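Local atomic coordinates of heme-binding protein A / AI-2 binding protein A (Helicobacter pylori SS1, PDB entry 6OFQ), a protein that probably captures short peptides in the periplasm as the substrate-binding protein of an ABC transporter that imports them. Residues T300-F305 with E420-F425; P308-A313 with K365-P370; H316-D321 with V389-S394; F373-F378 with I398-K403. All blocks are in the same frame, centred on the assembly; numbering follows the deposited sequence.

Contact 1 (T300-F305 with E420-F425); sequences TQKKYF and EHEMAF
With CG anti to the carbonyl carbon (chi1 -72°) and an extended chain beyond it, Lys302 reaches across to the backbone of Glu420 and His421, while in Phe305 a chi1 of -56° sets CG beside the backbone N, at the root of a ring that meets Glu422 and Met423. The ammonium NZ of Lys302 donates to His421 O at 3.0 Å, approaching from above the carbonyl plane with a C=O...N angle of 110°. Gly419 O, just before the segment, takes a further hydrogen bond from NZ, and Lys302 CD passes 4.2 Å from Glu422 CG, the two side chains crossing at about a right angle. Residues 300-305 lie in the loop between strand 292-298 and helix 308-317. The partner segment, 420-425, runs from a loop into the start of strand 423-429, which pairs with strand 292-298 in the mixed sheet; the contact thus ties a loop to the start of a strand next to the one it leaves. Phe305 CZ lies 3.6 Å from Met423 CG, and Met423 SD is 4.8 Å from the centroid of the Phe305 ring, an oblique Met-aromatic contact. At the ring edge, in plane, Glu422 OE1 approaches Phe305 CE2 at 3.7 Å. Glu422 OE1 also accepts from Thr375 OG1 and from a water 2.8 Å away, which donates to Lys303 O as well.

Contact 2 (P308-A313 with K365-P370); sequences PLVRLA and KQAGYP
Leu309 and Val310, on the first turn of helix 308-317, meet Gln366, Ala367 and Tyr369 through apolar contacts, with no hydrogen bond passing between the two segments. The methyl of Ala367 is shared: Ala367 CB stands 4.0 Å from Leu309 CB and equally 4.0 Å from Val310 CG2, so it touches two consecutive residues of the helix. Further out, Leu309 CD1 reaches Gln366 CB at 3.9 Å, meeting the aliphatic base of the glutamine, whose NE2 is hydrogen-bonded to Glu362 OE2. Helix 357-366 finishes here in a Schellman motif, where Gly368 takes a positive phi of 100° and Gly368 N bonds back to Lys365 O at 3.0 Å. Tyr369 follows directly.

Aromatic packing makes up the rest. Val310 CG2, anti to the carbonyl carbon, lies 3.8 Å from Tyr369 CD2 and 3.9 Å from Tyr369 CE2, an oblique approach to the ring, with the two side chains crossing at about a right angle. Tyr369 also meets the ring of Tyr304 edge-to-face, while Leu363 and Leu364 of helix 357-366 continue the packing, against Leu309 and Val310 respectively.

Contact 3 (H316-D321 with V389-S394); sequences HAINVD and VFIQAS
The bend between helices 308-317 and 320-328 packs against helix 386-396, the crossover helix of a beta-alpha-beta unit, with Ile318 at the centre. The Ile318 side chain crosses Ile391 obliquely, and both of its branches meet one methyl: Ile391 CD1 lies 3.9 Å from Ile318 CD1 and 4.0 Å from Ile318 CG2. Ile318 CG1, the inner atom of the longer branch, touches Ser394 CB at 4.0 Å, so the isoleucine spans about one turn of the helix. Ser394 CB also rests against the backbone, 3.6 Å from Ala317 O.

One turn before Ser394, a chi1 of -172° sets Phe390 CG beside its own carbonyl carbon, at the root of the ring that meets Ile318 and Asn319. Ile318 CG2 comes to the edge of this ring, near its plane, while Asn319 O approaches Phe390 CZ obliquely at 3.7 Å; Tyr323 of helix 320-328 meets the same ring edge-to-face.

The polar link is indirect. Ser394 OG turns back along its own helix and donates to Phe390 O at 2.9 Å; that carbonyl also accepts from Ser394 N, the two donors arriving from opposite faces of its plane. The hydroxyl has a second hydrogen bond, accepted from a water that in turn receives the N-H of Asn319 at 2.9 Å from Asn319 N, so this backbone N at the bend is satisfied through solvent. Asn319 OD1 bonds to Asp322 N, and the arrangement is that of an N-capped helix start, Asn319 before helix 320-328, packed against the crossover helix of a beta-alpha-beta unit.

Contact 4 (F373-F378 with I398-K403); sequences FKTTIF and IGIDVK
Phe373 and Ile400 lie side by side and point the same way, with Ile400 CG1 over one face of the ring, offset toward the rim. This CH-pi contact has Ile400 CG1 4.0 Å from the centroid of the Phe373 ring, and Ile400 CD1 adds a touch on Phe373 CZ at 3.7 Å. A chi1 of 59° places Phe373 CG between the backbone N and the carbonyl carbon, from where the ring lies beside Ile400; it also stacks with Tyr304. On the same face of the sheet Thr375 runs beside Val402, and Thr375 CG2 reaches Ile400 CG2 at 3.6 Å. Next along, Val402 CG1 presses on Ile377 CG2 at 3.5 Å, tighter than usual for two carbons. These strands, 373-380 and 400-407, are the parallel pair of a beta-alpha-beta crossover joined through helix 386-396. Backbone bonds hold the register: Thr375 N donates to Asp401 O at 2.9 Å, Lys403 N to Thr375 O at an N-H...O angle of 174°, and Ile377 N to Lys403 O at 2.8 Å. Gly399, at the C-prime position of a Schellman motif, ends the helix before the second strand begins. Over the other face Lys374 and Asp401 also run side by side, yet Lys374 NZ stays 4.5 Å from Asp401 OD2, beyond a salt bridge. Thr376 and Lys403 are likewise aligned, and Lys403 NZ forms a salt bridge with Glu405.

How the contacts relate
All four contacts lie on one side of the chain's centre. Contact 3 is buried, contact 2 is at the surface, and contacts 1 and 4 are partly buried. Contacts 1 and 4 reach the same sheet, and Met423 O accepts from Phe378 N where strands 423-429 and 373-380 adjoin. Contacts 2 and 3 both use helix 308-317, at its start and its end. Contact 3 packs a bend against the helix of the beta-alpha-beta unit whose two strands contact 4 pairs. Chemistry follows place: backbone hydrogen bonds in the sheet of contact 4, apolar packing at the surface helix end of contact 2, and a lysine or bridging waters where a loop (contact 1) or helix bend (contact 3) leaves backbone groups to be met.

Contact 1 (T300-F305 with E420-F425)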
# COMPACT_ATOMS: atom_id res chain seq x y z
N THR A 300 4.48 11.20 -17.95
CA THR A 300 3.79 12.07 -18.91
C THR A 300 4.37 13.50 -18.97
O THR A 300 3.91 14.26 -19.85
CB THR A 300 2.26 12.13 -18.75
OG1 THR A 300 1.93 12.81 -17.52
CG2 THR A 300 1.64 10.75 -18.81
N GLN A 301 5.30 13.84 -18.09
CA GLN A 301 5.92 15.16 -18.22
C GLN A 301 7.17 15.13 -19.04
O GLN A 301 7.78 16.19 -19.18
CB GLN A 301 6.17 15.76 -16.83
CG GLN A 301 4.90 15.79 -16.00
CD GLN A 301 3.77 16.61 -16.62
OE1 GLN A 301 3.99 17.73 -17.12
NE2 GLN A 301 2.54 16.07 -16.59
N LYS A 302 7.61 13.95 -19.46
CA LYS A 302 8.88 13.83 -20.18
C LYS A 302 8.64 13.65 -21.66
O LYS A 302 7.55 13.34 -22.12
CB LYS A 302 9.72 12.68 -19.62
CG LYS A 302 10.28 13.03 -18.26
CD LYS A 302 11.20 11.95 -17.72
CE LYS A 302 11.86 12.44 -16.46
NZ LYS A 302 12.68 11.40 -15.81
N LYS A 303 9.71 13.91 -22.43
CA LYS A 303 9.74 13.70 -23.86
C LYS A 303 9.20 12.34 -24.25
O LYS A 303 9.41 11.38 -23.54
CB LYS A 303 11.16 13.92 -24.43
CG LYS A 303 11.28 13.76 -25.95
CD LYS A 303 12.72 14.10 -26.35
CE LYS A 303 12.79 14.25 -27.87
NZ LYS A 303 14.21 14.30 -28.32
N TYR A 304 8.45 12.26 -25.34
CA TYR A 304 7.85 11.06 -25.90
C TYR A 304 6.55 10.73 -25.16
O TYR A 304 5.46 10.64 -25.74
CB TYR A 304 8.76 9.83 -25.98
CG TYR A 304 10.12 10.15 -26.57
CD1 TYR A 304 10.20 10.56 -27.89
CD2 TYR A 304 11.28 10.02 -25.83
CE1 TYR A 304 11.45 10.78 -28.46
CE2 TYR A 304 12.54 10.27 -26.37
CZ TYR A 304 12.58 10.67 -27.69
OH TYR A 304 13.85 10.93 -28.24
N PHE A 305 6.68 10.56 -23.85
CA PHE A 305 5.54 10.12 -23.04
C PHE A 305 4.51 11.22 -22.76
O PHE A 305 3.41 10.91 -22.31
CB PHE A 305 6.06 9.53 -21.74
CG PHE A 305 7.03 8.41 -21.95
CD1 PHE A 305 6.58 7.18 -22.40
CD2 PHE A 305 8.39 8.61 -21.80
CE1 PHE A 305 7.48 6.18 -22.73
CE2 PHE A 305 9.28 7.62 -22.12
CZ PHE A 305 8.85 6.40 -22.59
N GLU A 420 12.44 10.28 -11.46
CA GLU A 420 13.65 10.01 -12.22
C GLU A 420 13.40 9.13 -13.44
O GLU A 420 14.15 9.15 -14.43
CB GLU A 420 14.74 9.41 -11.33
CG GLU A 420 15.22 10.42 -10.32
CD GLU A 420 16.35 9.93 -9.45
OE1 GLU A 420 16.94 8.88 -9.74
OE2 GLU A 420 16.62 10.58 -8.43
N HIS A 421 12.36 8.29 -13.35
CA HIS A 421 12.12 7.32 -14.41
C HIS A 421 11.46 7.98 -15.62
O HIS A 421 10.82 9.03 -15.53
CB HIS A 421 11.14 6.26 -13.90
CG HIS A 421 9.86 6.80 -13.36
ND1 HIS A 421 9.84 7.53 -12.19
CD2 HIS A 421 8.60 6.81 -13.86
CE1 HIS A 421 8.61 7.95 -11.98
NE2 HIS A 421 7.84 7.52 -12.94
N GLU A 422 11.52 7.23 -16.72
CA GLU A 422 10.72 7.47 -17.93
C GLU A 422 9.57 6.48 -17.89
O GLU A 422 8.41 6.86 -17.96
CB GLU A 422 11.57 7.35 -19.21
CG GLU A 422 12.65 8.41 -19.36
CD GLU A 422 13.41 8.13 -20.63
OE1 GLU A 422 12.92 8.25 -21.78
OE2 GLU A 422 14.56 7.75 -20.46
N MET A 423 9.88 5.20 -17.92
CA MET A 423 8.94 4.11 -17.64
C MET A 423 9.37 3.37 -16.36
O MET A 423 10.58 3.25 -16.06
CB MET A 423 8.93 3.14 -18.81
CG MET A 423 8.72 3.81 -20.15
SD MET A 423 8.40 2.68 -21.51
CE MET A 423 9.77 1.59 -21.34
N ALA A 424 8.41 2.82 -15.62
CA ALA A 424 8.78 2.06 -14.42
C ALA A 424 7.59 1.14 -14.09
O ALA A 424 6.45 1.53 -14.31
CB ALA A 424 9.01 3.02 -13.27
N PHE A 425 7.88 -0.03 -13.58
CA PHE A 425 6.80 -0.84 -13.00
C PHE A 425 6.22 -0.17 -11.75
O PHE A 425 6.97 0.42 -10.97
CB PHE A 425 7.30 -2.24 -12.68
CG PHE A 425 7.61 -3.09 -13.88
CD1 PHE A 425 6.63 -3.65 -14.65
CD2 PHE A 425 8.88 -3.23 -14.31
CE1 PHE A 425 6.91 -4.47 -15.72
CE2 PHE A 425 9.19 -4.02 -15.40
CZ PHE A 425 8.20 -4.60 -16.12
O HOH W 1 11.60 10.70 -21.90

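Contact 2 (P308-A313 with K365-P370)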
# COMPACT_ATOMS: atom_id res chain seq x y z
N PRO A 308 0.14 11.65 -26.22
CA PRO A 308 -0.83 10.59 -26.11
C PRO A 308 -0.65 9.53 -27.19
O PRO A 308 -0.94 8.37 -26.96
CB PRO A 308 -2.22 11.28 -26.23
CG PRO A 308 -1.90 12.68 -25.94
CD PRO A 308 -0.48 12.99 -26.26
N LEU A 309 -0.27 9.92 -28.40
CA LEU A 309 -0.20 8.92 -29.48
C LEU A 309 0.94 7.96 -29.22
O LEU A 309 0.84 6.78 -29.56
CB LEU A 309 0.03 9.58 -30.82
CG LEU A 309 -1.15 10.36 -31.39
CD1 LEU A 309 -0.89 10.77 -32.82
CD2 LEU A 309 -2.53 9.75 -31.22
N VAL A 310 2.02 8.46 -28.62
CA VAL A 310 3.11 7.56 -28.21
C VAL A 310 2.64 6.57 -27.17
O VAL A 310 2.92 5.33 -27.19
CB VAL A 310 4.35 8.33 -27.76
CG1 VAL A 310 5.37 7.37 -27.16
CG2 VAL A 310 5.03 9.07 -28.92
N ARG A 311 1.92 7.12 -26.20
CA ARG A 311 1.37 6.28 -25.15
C ARG A 311 0.49 5.17 -25.68
O ARG A 311 0.53 4.01 -25.22
CB ARG A 311 0.75 7.11 -24.03
CG ARG A 311 1.64 8.12 -23.38
CD ARG A 311 1.07 8.70 -22.11
NE ARG A 311 -0.21 9.38 -22.27
CZ ARG A 311 -0.36 10.69 -22.30
NH1 ARG A 311 0.64 11.54 -22.38
NH2 ARG A 311 -1.59 11.14 -22.39
N LEU A 312 -0.42 5.58 -26.56
CA LEU A 312 -1.30 4.62 -27.17
C LEU A 312 -0.53 3.57 -27.96
O LEU A 312 -0.86 2.40 -27.89
CB LEU A 312 -2.37 5.32 -28.02
CG LEU A 312 -3.39 6.13 -27.24
CD1 LEU A 312 -4.15 7.04 -28.17
CD2 LEU A 312 -4.38 5.23 -26.54
N ALA A 313 0.50 3.99 -28.68
CA ALA A 313 1.27 3.01 -29.44
C ALA A 313 1.86 1.94 -28.53
O ALA A 313 1.76 0.74 -28.79
CB ALA A 313 2.36 3.77 -30.16
N LYS A 365 4.26 6.54 -36.19
CA LYS A 365 4.44 7.35 -37.40
C LYS A 365 3.65 8.64 -37.26
O LYS A 365 4.17 9.72 -37.56
CB LYS A 365 3.99 6.63 -38.67
CG LYS A 365 4.90 5.49 -39.04
CD LYS A 365 4.57 5.00 -40.45
CE LYS A 365 5.51 3.86 -40.83
NZ LYS A 365 4.71 2.83 -41.54
N GLN A 366 2.40 8.51 -36.83
CA GLN A 366 1.56 9.73 -36.69
C GLN A 366 2.08 10.75 -35.70
O GLN A 366 1.99 11.98 -35.88
CB GLN A 366 0.16 9.30 -36.31
CG GLN A 366 -0.51 8.64 -37.51
CD GLN A 366 -1.98 8.42 -37.31
OE1 GLN A 366 -2.58 8.98 -36.37
NE2 GLN A 366 -2.58 7.59 -38.15
N ALA A 367 2.72 10.26 -34.65
CA ALA A 367 3.31 11.14 -33.66
C ALA A 367 4.61 11.80 -34.05
O ALA A 367 5.11 12.62 -33.29
CB ALA A 367 3.61 10.35 -32.40
N GLY A 368 5.17 11.31 -35.16
CA GLY A 368 6.42 11.89 -35.64
C GLY A 368 7.67 11.08 -35.26
O GLY A 368 8.78 11.63 -35.33
N TYR A 369 7.52 9.79 -34.94
CA TYR A 369 8.65 8.92 -34.53
C TYR A 369 8.65 7.64 -35.33
O TYR A 369 8.50 6.53 -34.83
CB TYR A 369 8.68 8.63 -33.02
CG TYR A 369 8.67 9.86 -32.20
CD1 TYR A 369 9.81 10.65 -32.13
CD2 TYR A 369 7.54 10.27 -31.50
CE1 TYR A 369 9.81 11.83 -31.41
CE2 TYR A 369 7.53 11.44 -30.80
CZ TYR A 369 8.65 12.20 -30.74
OH TYR A 369 8.61 13.36 -30.02
N PRO A 370 8.80 7.80 -36.65
CA PRO A 370 8.70 6.62 -37.49
C PRO A 370 9.89 5.67 -37.36
O PRO A 370 9.82 4.60 -37.95
CB PRO A 370 8.71 7.18 -38.90
CG PRO A 370 9.52 8.41 -38.77
CD PRO A 370 9.08 9.00 -37.45

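Contact 3 (H316-D321 with V389-S394)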
# COMPACT_ATOMS: atom_id res chain seq x y z
N HIS A 316 -0.73 -0.52 -27.39
CA HIS A 316 -1.09 -1.50 -28.41
C HIS A 316 0.04 -2.46 -28.73
O HIS A 316 -0.16 -3.42 -29.48
CB HIS A 316 -1.54 -0.80 -29.70
CG HIS A 316 -2.86 -0.11 -29.64
ND1 HIS A 316 -4.05 -0.77 -29.49
CD2 HIS A 316 -3.17 1.21 -29.61
CE1 HIS A 316 -5.05 0.10 -29.41
NE2 HIS A 316 -4.53 1.31 -29.46
N ALA A 317 1.26 -2.19 -28.27
CA ALA A 317 2.44 -2.99 -28.60
C ALA A 317 2.80 -4.03 -27.55
O ALA A 317 3.63 -4.90 -27.80
CB ALA A 317 3.66 -2.13 -28.86
N ILE A 318 2.09 -4.05 -26.43
CA ILE A 318 2.37 -5.02 -25.36
C ILE A 318 1.22 -5.99 -25.25
O ILE A 318 0.07 -5.63 -25.01
CB ILE A 318 2.58 -4.31 -24.02
CG1 ILE A 318 3.85 -3.48 -24.08
CG2 ILE A 318 2.67 -5.27 -22.83
CD1 ILE A 318 3.95 -2.35 -23.10
N ASN A 319 1.51 -7.26 -25.56
CA ASN A 319 0.47 -8.27 -25.48
C ASN A 319 0.19 -8.77 -24.09
O ASN A 319 0.96 -9.55 -23.51
CB ASN A 319 0.82 -9.43 -26.43
CG ASN A 319 -0.21 -10.53 -26.41
OD1 ASN A 319 -1.11 -10.61 -25.59
ND2 ASN A 319 -0.11 -11.38 -27.45
N VAL A 320 -0.77 -8.16 -23.43
CA VAL A 320 -0.98 -8.42 -22.00
C VAL A 320 -1.43 -9.85 -21.74
O VAL A 320 -1.06 -10.43 -20.71
CB VAL A 320 -1.93 -7.36 -21.33
CG1 VAL A 320 -2.31 -7.80 -19.93
CG2 VAL A 320 -1.25 -6.01 -21.34
N ASP A 321 -2.23 -10.45 -22.63
CA ASP A 321 -2.58 -11.87 -22.43
C ASP A 321 -1.30 -12.75 -22.35
O ASP A 321 -1.14 -13.63 -21.50
CB ASP A 321 -3.51 -12.42 -23.50
CG ASP A 321 -4.89 -11.82 -23.46
OD1 ASP A 321 -5.42 -11.45 -22.40
OD2 ASP A 321 -5.55 -11.84 -24.52
N VAL A 389 12.39 -7.59 -19.36
CA VAL A 389 12.83 -8.16 -20.64
C VAL A 389 11.69 -8.28 -21.64
O VAL A 389 11.83 -7.96 -22.81
CB VAL A 389 13.52 -9.50 -20.36
CG1 VAL A 389 13.72 -10.32 -21.63
CG2 VAL A 389 14.84 -9.28 -19.65
N PHE A 390 10.51 -8.65 -21.15
CA PHE A 390 9.29 -8.73 -21.96
C PHE A 390 8.94 -7.37 -22.52
O PHE A 390 8.62 -7.27 -23.71
CB PHE A 390 8.16 -9.34 -21.11
CG PHE A 390 6.88 -9.65 -21.87
CD1 PHE A 390 6.05 -8.63 -22.31
CD2 PHE A 390 6.55 -10.95 -22.21
CE1 PHE A 390 4.90 -8.91 -23.03
CE2 PHE A 390 5.37 -11.25 -22.90
CZ PHE A 390 4.55 -10.22 -23.32
N ILE A 391 8.94 -6.33 -21.68
CA ILE A 391 8.55 -5.01 -22.15
C ILE A 391 9.59 -4.55 -23.19
O ILE A 391 9.26 -3.95 -24.23
CB ILE A 391 8.38 -3.98 -21.01
CG1 ILE A 391 7.29 -4.42 -20.02
CG2 ILE A 391 8.10 -2.60 -21.54
CD1 ILE A 391 5.91 -4.63 -20.56
N GLN A 392 10.87 -4.75 -22.91
CA GLN A 392 11.94 -4.38 -23.83
C GLN A 392 11.71 -5.08 -25.16
O GLN A 392 11.85 -4.45 -26.21
CB GLN A 392 13.28 -4.82 -23.22
CG GLN A 392 14.50 -4.52 -24.08
CD GLN A 392 15.72 -5.12 -23.40
OE1 GLN A 392 15.88 -6.34 -23.24
NE2 GLN A 392 16.58 -4.21 -23.00
N ALA A 393 11.33 -6.35 -25.14
CA ALA A 393 11.20 -7.10 -26.40
C ALA A 393 9.96 -6.65 -27.16
O ALA A 393 10.00 -6.49 -28.38
CB ALA A 393 11.00 -8.58 -26.16
N SER A 394 8.90 -6.38 -26.41
CA SER A 394 7.66 -5.95 -27.08
C SER A 394 7.87 -4.58 -27.73
O SER A 394 7.46 -4.38 -28.89
CB SER A 394 6.58 -5.74 -26.01
OG SER A 394 6.21 -6.93 -25.35
O HOH W 2 4.05 -8.22 -26.48

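Contact 4 (F373-F378 with I398-K403)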
# COMPACT_ATOMS: atom_id res chain seq x y z
N PHE A 373 12.52 5.48 -30.87
CA PHE A 373 13.28 6.29 -29.98
C PHE A 373 13.97 5.42 -28.92
O PHE A 373 13.58 4.26 -28.81
CB PHE A 373 12.52 7.48 -29.37
CG PHE A 373 11.29 7.08 -28.58
CD1 PHE A 373 11.39 6.78 -27.24
CD2 PHE A 373 10.05 7.04 -29.19
CE1 PHE A 373 10.23 6.40 -26.55
CE2 PHE A 373 8.89 6.67 -28.49
CZ PHE A 373 8.98 6.35 -27.16
N LYS A 374 14.85 6.01 -28.14
CA LYS A 374 15.47 5.32 -27.02
C LYS A 374 14.83 5.79 -25.70
O LYS A 374 14.53 6.96 -25.52
CB LYS A 374 16.98 5.58 -26.99
CG LYS A 374 17.62 5.05 -28.27
CD LYS A 374 19.14 5.19 -28.36
CE LYS A 374 19.51 4.34 -29.58
NZ LYS A 374 20.89 4.47 -30.12
N THR A 375 14.69 4.84 -24.77
CA THR A 375 14.15 5.13 -23.44
C THR A 375 14.68 4.14 -22.41
O THR A 375 15.51 3.28 -22.77
CB THR A 375 12.62 5.15 -23.52
OG1 THR A 375 12.09 5.69 -22.31
CG2 THR A 375 12.04 3.78 -23.72
N THR A 376 14.22 4.26 -21.16
CA THR A 376 14.74 3.48 -20.07
C THR A 376 13.52 2.99 -19.30
O THR A 376 12.49 3.69 -19.25
CB THR A 376 15.63 4.33 -19.19
OG1 THR A 376 16.80 4.68 -19.94
CG2 THR A 376 16.10 3.62 -17.97
N ILE A 377 13.58 1.78 -18.79
CA ILE A 377 12.58 1.28 -17.84
C ILE A 377 13.30 1.00 -16.55
O ILE A 377 14.38 0.40 -16.51
CB ILE A 377 11.86 0.03 -18.37
CG1 ILE A 377 10.68 -0.34 -17.45
CG2 ILE A 377 12.75 -1.19 -18.54
CD1 ILE A 377 9.76 -1.35 -18.07
N PHE A 378 12.70 1.37 -15.43
CA PHE A 378 13.18 1.00 -14.12
C PHE A 378 12.45 -0.24 -13.67
O PHE A 378 11.23 -0.33 -13.90
CB PHE A 378 12.87 2.07 -13.05
CG PHE A 378 13.73 3.29 -13.03
CD1 PHE A 378 14.55 3.59 -14.08
CD2 PHE A 378 13.67 4.20 -11.99
CE1 PHE A 378 15.39 4.70 -14.08
CE2 PHE A 378 14.52 5.27 -11.97
CZ PHE A 378 15.33 5.56 -13.02
N ILE A 398 8.37 -2.14 -32.25
CA ILE A 398 7.95 -0.89 -32.87
C ILE A 398 9.07 0.15 -32.90
O ILE A 398 8.86 1.34 -33.07
CB ILE A 398 6.64 -0.41 -32.18
CG1 ILE A 398 6.87 0.09 -30.74
CG2 ILE A 398 5.56 -1.45 -32.32
CD1 ILE A 398 5.66 0.88 -30.22
N GLY A 399 10.31 -0.29 -32.68
CA GLY A 399 11.49 0.58 -32.79
C GLY A 399 11.85 1.39 -31.55
O GLY A 399 12.65 2.30 -31.59
N ILE A 400 11.28 1.01 -30.40
CA ILE A 400 11.60 1.70 -29.15
C ILE A 400 12.69 0.81 -28.49
O ILE A 400 12.35 -0.31 -28.08
CB ILE A 400 10.37 1.93 -28.24
CG1 ILE A 400 9.41 2.94 -28.90
CG2 ILE A 400 10.82 2.44 -26.88
CD1 ILE A 400 8.04 2.90 -28.26
N ASP A 401 13.86 1.39 -28.30
CA ASP A 401 15.02 0.71 -27.68
C ASP A 401 15.02 1.05 -26.19
O ASP A 401 15.30 2.15 -25.75
CB ASP A 401 16.32 1.22 -28.34
CG ASP A 401 17.60 0.53 -27.84
OD1 ASP A 401 17.53 -0.48 -27.15
OD2 ASP A 401 18.70 1.07 -28.10
N VAL A 402 14.64 0.03 -25.42
CA VAL A 402 14.53 0.17 -23.97
C VAL A 402 15.75 -0.34 -23.21
O VAL A 402 16.12 -1.51 -23.32
CB VAL A 402 13.31 -0.59 -23.44
CG1 VAL A 402 13.20 -0.44 -21.92
CG2 VAL A 402 12.02 -0.20 -24.15
N LYS A 403 16.38 0.55 -22.46
CA LYS A 403 17.44 0.14 -21.56
C LYS A 403 16.80 -0.20 -20.22
O LYS A 403 15.95 0.57 -19.73
CB LYS A 403 18.45 1.26 -21.39
CG LYS A 403 19.57 1.05 -20.37
CD LYS A 403 20.19 2.40 -19.99
CE LYS A 403 21.63 2.33 -19.48
NZ LYS A 403 21.73 2.46 -18.00